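Putative pilus assembly-related protein (PDB 4DAD) is probably a pilus assembly protein whose N-terminal part, the piece in this crystal, folds as a CheY-like receiver domain, with ATP binding and hydrolysis inferred for the full-length protein. Local coordinates at residues I21-R32 against L65-A76; E82-S90 against L111-R119. All blocks are in the same frame, centred on the assembly; numbering follows the deposited sequence. Where two conformers were deposited one is given.

Contact 1: I21-R32 against L65-A76; sequences INILVASEDASR and LDAFDILMIDGA
L24 and F68 pack against each other where two parallel strands, 22-26 and 70-74, run side by side with an 18° twist between them. The CB of L24 sits over one face of the F68 ring, displaced toward its rim and 3.9 Å from the ring centroid, a CH-pi contact. L24 swings CG beside its carbonyl carbon (chi1 179°), which lets CD2 reach L71 CD1 at 3.9 Å and also touch L65. A26 lies on this same face of the sheet, while I23, V25, I70 and M72 occupy the other; there I23 CG2 meets both I70 CG2 and the CE of selenomethionine M72. Between these two layers the backbone ladder is regular, from L24 N to I70 O (2.7 Å) through to D74 N and A26 O. At the start of the ladder N22 O takes two N-H groups, those of D69 and I70, and N22 ND2 reaches A67 O at 2.9 Å, nearly straight along the carbonyl.

The more solvent-accessible, polar side is the C-terminal end of the strands, where D74 and R32 are partly exposed. S27 OG donates to D74 OD2 (2.7 Å) on its anti lone pair. The R32 guanidinium stands steeply to the D74 carboxylate, the planes 72° apart; D74 OD1 lies over one guanidinium face, 3.1 Å from R32 NH2, so charge alone holds the pair. D74 is the predicted phosphorylation site, unmodified here.

Strand 47-51 flanks 22-26 on its other edge, helices 30-43 and 128-140 cover the I23 and M72 face, and W124 takes the R32 cation.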
# COMPACT_ATOMS: atom_id res chain seq x y z
N ILE A 21 -2.81 0.44 19.60
CA ILE A 21 -2.54 -0.30 18.36
C ILE A 21 -2.51 -1.79 18.59
O ILE A 21 -1.68 -2.33 19.34
CB ILE A 21 -1.26 0.18 17.64
CG1 ILE A 21 -1.34 1.71 17.36
CG2 ILE A 21 -1.09 -0.60 16.35
CD1 ILE A 21 0.00 2.45 17.13
N ASN A 22 -3.44 -2.45 17.91
CA ASN A 22 -3.64 -3.88 17.90
C ASN A 22 -2.92 -4.48 16.72
O ASN A 22 -3.25 -4.18 15.58
CB ASN A 22 -5.13 -4.20 17.88
CG ASN A 22 -5.83 -3.81 19.15
OD1 ASN A 22 -5.23 -3.69 20.22
ND2 ASN A 22 -7.13 -3.63 19.06
N ILE A 23 -1.94 -5.34 17.01
CA ILE A 23 -1.12 -6.04 16.02
C ILE A 23 -1.41 -7.55 16.04
O ILE A 23 -1.32 -8.19 17.08
CB ILE A 23 0.41 -5.78 16.24
CG1 ILE A 23 0.70 -4.26 16.41
CG2 ILE A 23 1.24 -6.45 15.10
CD1 ILE A 23 2.10 -3.80 16.12
N LEU A 24 -1.72 -8.11 14.87
CA LEU A 24 -1.86 -9.56 14.69
C LEU A 24 -0.59 -10.05 14.01
O LEU A 24 -0.22 -9.53 12.95
CB LEU A 24 -3.10 -9.89 13.88
CG LEU A 24 -3.36 -11.39 13.58
CD1 LEU A 24 -3.62 -12.20 14.89
CD2 LEU A 24 -4.50 -11.55 12.61
N VAL A 25 0.12 -10.99 14.66
CA VAL A 25 1.38 -11.58 14.15
C VAL A 25 1.05 -13.00 13.66
O VAL A 25 0.51 -13.79 14.41
CB VAL A 25 2.57 -11.55 15.18
CG1 VAL A 25 3.78 -12.28 14.62
CG2 VAL A 25 2.96 -10.12 15.52
N ALA A 26 1.32 -13.29 12.37
CA ALA A 26 0.95 -14.57 11.77
C ALA A 26 2.14 -15.32 11.24
O ALA A 26 2.85 -14.78 10.39
CB ALA A 26 -0.05 -14.33 10.64
N SER A 27 2.34 -16.57 11.70
CA SER A 27 3.42 -17.48 11.24
C SER A 27 3.07 -18.96 11.48
O SER A 27 2.49 -19.29 12.49
CB SER A 27 4.76 -17.15 11.90
OG SER A 27 5.75 -18.05 11.44
N GLU A 28 3.46 -19.84 10.55
CA GLU A 28 3.24 -21.29 10.56
C GLU A 28 4.11 -21.96 11.61
O GLU A 28 3.72 -23.00 12.15
CB GLU A 28 3.58 -21.86 9.16
CG GLU A 28 3.27 -23.34 8.93
CD GLU A 28 4.33 -24.37 9.26
OE1 GLU A 28 5.54 -24.08 9.09
OE2 GLU A 28 3.95 -25.50 9.65
N ASP A 29 5.30 -21.37 11.88
CA ASP A 29 6.33 -21.87 12.79
C ASP A 29 6.20 -21.27 14.17
O ASP A 29 6.34 -20.06 14.36
CB ASP A 29 7.75 -21.59 12.23
CG ASP A 29 8.82 -22.41 12.93
OD1 ASP A 29 8.96 -23.61 12.61
OD2 ASP A 29 9.49 -21.88 13.83
N ALA A 30 6.00 -22.14 15.15
CA ALA A 30 5.87 -21.86 16.58
C ALA A 30 7.04 -21.02 17.10
O ALA A 30 6.82 -20.10 17.89
CB ALA A 30 5.79 -23.16 17.37
N SER A 31 8.26 -21.35 16.67
CA SER A 31 9.47 -20.67 17.10
C SER A 31 9.54 -19.27 16.47
O SER A 31 9.78 -18.31 17.21
CB SER A 31 10.70 -21.50 16.79
OG SER A 31 11.81 -21.06 17.57
N ARG A 32 9.26 -19.14 15.14
CA ARG A 32 9.26 -17.83 14.44
C ARG A 32 8.16 -16.91 14.99
O ARG A 32 8.42 -15.73 15.21
CB ARG A 32 9.08 -17.96 12.91
CG ARG A 32 10.21 -18.66 12.15
CD ARG A 32 10.79 -17.72 11.12
NE ARG A 32 10.52 -18.11 9.73
CZ ARG A 32 10.74 -17.32 8.67
NH1 ARG A 32 11.17 -16.08 8.85
NH2 ARG A 32 10.49 -17.76 7.45
N LEU A 65 -11.03 -9.87 12.48
CA LEU A 65 -9.99 -9.06 11.84
C LEU A 65 -10.19 -7.58 12.03
O LEU A 65 -9.21 -6.85 12.06
CB LEU A 65 -9.91 -9.34 10.35
CG LEU A 65 -9.01 -10.46 9.88
CD1 LEU A 65 -9.05 -10.52 8.38
CD2 LEU A 65 -7.59 -10.27 10.33
N ASP A 66 -11.46 -7.14 12.11
CA ASP A 66 -11.88 -5.75 12.31
C ASP A 66 -11.21 -5.12 13.55
O ASP A 66 -10.94 -3.93 13.56
CB ASP A 66 -13.41 -5.64 12.42
CG ASP A 66 -14.16 -5.78 11.10
OD1 ASP A 66 -13.50 -5.85 10.04
OD2 ASP A 66 -15.42 -5.83 11.12
N ALA A 67 -10.92 -5.94 14.58
CA ALA A 67 -10.29 -5.54 15.82
C ALA A 67 -8.76 -5.21 15.68
O ALA A 67 -8.17 -4.70 16.62
CB ALA A 67 -10.47 -6.64 16.85
N PHE A 68 -8.14 -5.48 14.53
CA PHE A 68 -6.71 -5.23 14.38
C PHE A 68 -6.41 -4.07 13.48
O PHE A 68 -7.17 -3.76 12.56
CB PHE A 68 -5.96 -6.48 13.85
CG PHE A 68 -6.10 -7.65 14.79
CD1 PHE A 68 -5.35 -7.72 15.95
CD2 PHE A 68 -7.06 -8.63 14.55
CE1 PHE A 68 -5.53 -8.77 16.85
CE2 PHE A 68 -7.23 -9.68 15.46
CZ PHE A 68 -6.46 -9.74 16.59
N ASP A 69 -5.30 -3.41 13.76
CA ASP A 69 -4.81 -2.28 12.99
C ASP A 69 -3.71 -2.78 12.08
O ASP A 69 -3.64 -2.35 10.93
CB ASP A 69 -4.29 -1.18 13.93
CG ASP A 69 -5.31 -0.66 14.90
OD1 ASP A 69 -6.26 0.03 14.45
OD2 ASP A 69 -5.15 -0.91 16.12
N ILE A 70 -2.87 -3.71 12.57
CA ILE A 70 -1.73 -4.23 11.82
C ILE A 70 -1.72 -5.77 11.79
O ILE A 70 -2.05 -6.43 12.78
CB ILE A 70 -0.39 -3.66 12.36
CG1 ILE A 70 -0.35 -2.13 12.20
CG2 ILE A 70 0.85 -4.31 11.71
CD1 ILE A 70 0.69 -1.39 13.18
N LEU A 71 -1.37 -6.31 10.62
CA LEU A 71 -1.20 -7.71 10.36
C LEU A 71 0.20 -7.91 9.84
O LEU A 71 0.53 -7.48 8.75
CB LEU A 71 -2.28 -8.24 9.38
CG LEU A 71 -2.08 -9.63 8.77
CD1 LEU A 71 -1.86 -10.69 9.83
CD2 LEU A 71 -3.26 -9.99 7.90
N MSE A 72 1.03 -8.56 10.65
CA MSE A 72 2.40 -8.88 10.27
C MSE A 72 2.47 -10.35 9.85
O MSE A 72 2.25 -11.23 10.68
CB MSE A 72 3.33 -8.57 11.40
CG MSE A 72 4.72 -8.28 10.95
SE MSE A 72 5.75 -7.67 12.47
CE MSE A 72 4.54 -6.25 13.09
N ILE A 73 2.67 -10.60 8.54
CA ILE A 73 2.69 -11.95 7.99
C ILE A 73 4.12 -12.43 7.75
O ILE A 73 4.88 -11.75 7.07
CB ILE A 73 1.84 -12.04 6.68
CG1 ILE A 73 0.34 -11.91 6.95
CG2 ILE A 73 2.09 -13.33 5.89
CD1 ILE A 73 -0.45 -11.31 5.69
N ASP A 74 4.45 -13.62 8.27
CA ASP A 74 5.72 -14.27 7.99
C ASP A 74 5.60 -14.92 6.58
O ASP A 74 4.76 -15.82 6.38
CB ASP A 74 6.08 -15.27 9.09
CG ASP A 74 7.27 -16.17 8.82
OD1 ASP A 74 7.98 -15.93 7.83
OD2 ASP A 74 7.50 -17.11 9.62
N GLY A 75 6.39 -14.44 5.62
CA GLY A 75 6.38 -14.89 4.23
C GLY A 75 7.41 -15.93 3.84
O GLY A 75 8.11 -15.75 2.84
N ALA A 76 7.45 -17.05 4.60
CA ALA A 76 8.34 -18.20 4.44
C ALA A 76 8.20 -18.88 3.06
O ALA A 76 9.20 -19.17 2.39
CB ALA A 76 8.08 -19.22 5.54

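Contact 2: E82-S90 against L111-R119; sequences ELAAIEKLS and LDAMRAGVR. With SO4 (sulfate ion), chain D.
L83 reaches from helix 80-92 toward the end of helix 107-114. Its CB leads to CG, placed beside the backbone N (chi1 -79°), and there the chain forks: CD1 touches D112 CB at 3.9 Å, while CD2 lies 3.6 Å from D112 O and 3.8 Å from A116 CB. That methyl of A116 also presses on L83 O, bringing the loop close against the helix backbone. One turn on, I86 turns CG2 to A116 O and to V118 CG2 (3.9 Å). Polar atoms come near without bonding across: A116 O instead receives a CA-H...O contact from E87 CA at 3.3 Å. S90 OG, only 3.0 Å from A116 O, donates to I86 O of its own helix, which the S90 backbone N-H approaches from the opposite face.

The R115 side chain leads its guanidinium away from helix 80-92. NE pairs with D120 of the second subunit; NH1 and NH2 make weak bonds to a sulfate, probably from the crystallisation liquor, and NH2 also bonds V121 O of that subunit.

G117, with phi 91°, is the positive-phi residue of a Schellman motif after helix 107-114, its bonds V118 N to A113 O and G117 N to M114 O. This is the turn into strand 118-123 of the alternating alpha/beta receiver fold.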
# COMPACT_ATOMS: atom_id res chain seq x y z
N GLU A 82 -1.70 -17.59 -1.61
CA GLU A 82 -1.57 -16.76 -0.42
C GLU A 82 -1.54 -15.27 -0.79
O GLU A 82 -2.14 -14.48 -0.06
CB GLU A 82 -0.38 -17.16 0.45
CG GLU A 82 -0.73 -17.29 1.93
CD GLU A 82 -1.59 -18.47 2.35
OE1 GLU A 82 -1.08 -19.61 2.38
OE2 GLU A 82 -2.78 -18.25 2.69
N LEU A 83 -0.92 -14.89 -1.94
CA LEU A 83 -0.91 -13.49 -2.42
C LEU A 83 -2.34 -13.04 -2.76
O LEU A 83 -2.74 -11.91 -2.47
CB LEU A 83 0.01 -13.29 -3.63
CG LEU A 83 1.51 -13.17 -3.34
CD1 LEU A 83 2.31 -13.38 -4.60
CD2 LEU A 83 1.87 -11.82 -2.76
N ALA A 84 -3.11 -13.97 -3.33
CA ALA A 84 -4.52 -13.74 -3.65
C ALA A 84 -5.34 -13.56 -2.35
O ALA A 84 -6.22 -12.70 -2.27
CB ALA A 84 -5.05 -14.91 -4.46
N ALA A 85 -5.02 -14.37 -1.32
CA ALA A 85 -5.66 -14.35 -0.01
C ALA A 85 -5.37 -13.05 0.69
O ALA A 85 -6.29 -12.49 1.29
CB ALA A 85 -5.18 -15.52 0.82
N ILE A 86 -4.11 -12.55 0.60
CA ILE A 86 -3.67 -11.26 1.16
C ILE A 86 -4.38 -10.14 0.41
O ILE A 86 -4.77 -9.14 1.04
CB ILE A 86 -2.12 -11.11 1.11
CG1 ILE A 86 -1.45 -12.14 2.05
CG2 ILE A 86 -1.69 -9.68 1.45
CD1 ILE A 86 -0.01 -12.51 1.73
N GLU A 87 -4.56 -10.30 -0.94
CA GLU A 87 -5.28 -9.34 -1.79
C GLU A 87 -6.73 -9.25 -1.28
O GLU A 87 -7.22 -8.16 -1.05
CB GLU A 87 -5.23 -9.76 -3.27
CG GLU A 87 -4.82 -8.68 -4.26
CD GLU A 87 -4.36 -9.16 -5.63
OE1 GLU A 87 -3.76 -10.26 -5.72
OE2 GLU A 87 -4.54 -8.40 -6.61
N LYS A 88 -7.38 -10.42 -1.08
CA LYS A 88 -8.77 -10.49 -0.60
C LYS A 88 -8.84 -9.86 0.78
O LYS A 88 -9.77 -9.10 1.08
CB LYS A 88 -9.28 -11.94 -0.59
CG LYS A 88 -10.77 -12.07 -0.20
CD LYS A 88 -11.32 -13.49 -0.41
CE LYS A 88 -12.78 -13.62 0.00
NZ LYS A 88 -13.34 -14.96 -0.33
N LEU A 89 -7.81 -10.15 1.61
CA LEU A 89 -7.69 -9.66 2.97
C LEU A 89 -7.59 -8.13 3.03
O LEU A 89 -8.38 -7.53 3.76
CB LEU A 89 -6.49 -10.32 3.67
CG LEU A 89 -6.71 -10.74 5.10
CD1 LEU A 89 -5.71 -11.80 5.49
CD2 LEU A 89 -6.58 -9.55 6.00
N SER A 90 -6.67 -7.49 2.26
CA SER A 90 -6.56 -6.02 2.27
C SER A 90 -7.74 -5.36 1.58
O SER A 90 -8.08 -4.24 1.94
CB SER A 90 -5.23 -5.53 1.68
OG SER A 90 -4.77 -6.34 0.61
N LEU A 111 7.21 -6.28 -5.61
CA LEU A 111 6.14 -5.81 -6.48
C LEU A 111 4.89 -6.67 -6.36
O LEU A 111 3.79 -6.13 -6.47
CB LEU A 111 6.64 -5.80 -7.93
CG LEU A 111 5.76 -5.10 -8.95
CD1 LEU A 111 5.69 -3.60 -8.69
CD2 LEU A 111 6.22 -5.42 -10.35
N ASP A 112 5.03 -7.99 -6.15
CA ASP A 112 3.90 -8.90 -5.98
C ASP A 112 3.17 -8.63 -4.66
O ASP A 112 1.94 -8.75 -4.60
CB ASP A 112 4.35 -10.37 -6.04
CG ASP A 112 4.52 -10.94 -7.44
OD1 ASP A 112 4.14 -10.24 -8.43
OD2 ASP A 112 5.03 -12.07 -7.56
N ALA A 113 3.94 -8.26 -3.61
CA ALA A 113 3.46 -7.90 -2.27
C ALA A 113 2.62 -6.63 -2.36
O ALA A 113 1.49 -6.60 -1.89
CB ALA A 113 4.64 -7.71 -1.33
N MSE A 114 3.17 -5.60 -2.99
CA MSE A 114 2.54 -4.31 -3.25
C MSE A 114 1.19 -4.47 -3.97
O MSE A 114 0.18 -3.85 -3.58
CB MSE A 114 3.50 -3.53 -4.13
CG MSE A 114 3.26 -2.06 -4.12
SE MSE A 114 4.77 -1.24 -4.98
CE MSE A 114 4.78 0.36 -4.08
N ARG A 115 1.17 -5.31 -5.01
CA ARG A 115 -0.03 -5.58 -5.81
C ARG A 115 -1.02 -6.49 -5.05
O ARG A 115 -2.18 -6.61 -5.45
CB ARG A 115 0.35 -6.16 -7.17
CG ARG A 115 1.14 -5.15 -7.95
CD ARG A 115 1.59 -5.69 -9.26
NE ARG A 115 2.13 -4.60 -10.07
CZ ARG A 115 2.73 -4.77 -11.23
NH1 ARG A 115 2.88 -5.98 -11.74
NH2 ARG A 115 3.18 -3.72 -11.90
N ALA A 116 -0.59 -7.07 -3.94
CA ALA A 116 -1.47 -7.87 -3.08
C ALA A 116 -1.93 -7.01 -1.89
O ALA A 116 -2.59 -7.52 -1.01
CB ALA A 116 -0.75 -9.14 -2.59
N GLY A 117 -1.58 -5.74 -1.89
CA GLY A 117 -1.97 -4.79 -0.84
C GLY A 117 -1.03 -4.64 0.34
O GLY A 117 -1.41 -4.03 1.35
N VAL A 118 0.20 -5.15 0.24
CA VAL A 118 1.15 -5.03 1.36
C VAL A 118 1.71 -3.60 1.39
O VAL A 118 1.88 -3.01 0.33
CB VAL A 118 2.23 -6.16 1.30
CG1 VAL A 118 3.35 -5.91 2.29
CG2 VAL A 118 1.59 -7.52 1.58
N ARG A 119 1.90 -3.02 2.59
CA ARG A 119 2.37 -1.62 2.80
C ARG A 119 3.83 -1.54 3.16
O ARG A 119 4.43 -0.47 3.05
CB ARG A 119 1.55 -0.93 3.89
CG ARG A 119 0.07 -1.25 3.76
CD ARG A 119 -0.78 -0.05 3.43
NE ARG A 119 -0.36 0.69 2.25
CZ ARG A 119 -0.79 1.93 1.98
NH1 ARG A 119 -1.64 2.53 2.80
NH2 ARG A 119 -0.37 2.56 0.90
S SO4 D . 3.07 -5.75 -15.07
O1 SO4 D . 2.76 -4.38 -14.66
O2 SO4 D . 2.24 -6.71 -14.34
O3 SO4 D . 2.79 -5.91 -16.49
O4 SO4 D . 4.49 -6.03 -14.80

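How the contacts relate
Contact 1 lies in the core, its centre about 5 Å from that of the chain, whereas contact 2 is partly buried at about 11 Å, beside the second subunit. The first is strand on strand, stitched by backbone hydrogen bonds and finished by charged groups at the C-terminal end of the sheet. The second is helix against helix end, held by methyl packing and a CA-H...O contact. They share one layered fold: helix 80-92 follows strand 70-74 and packs back on it, with L89 CD2 3.8 Å from L71 CD2 and I73 CD1 touching I86 CG1. Strand 118-123, entered from contact 2, is an outermost strand of the same parallel sheet.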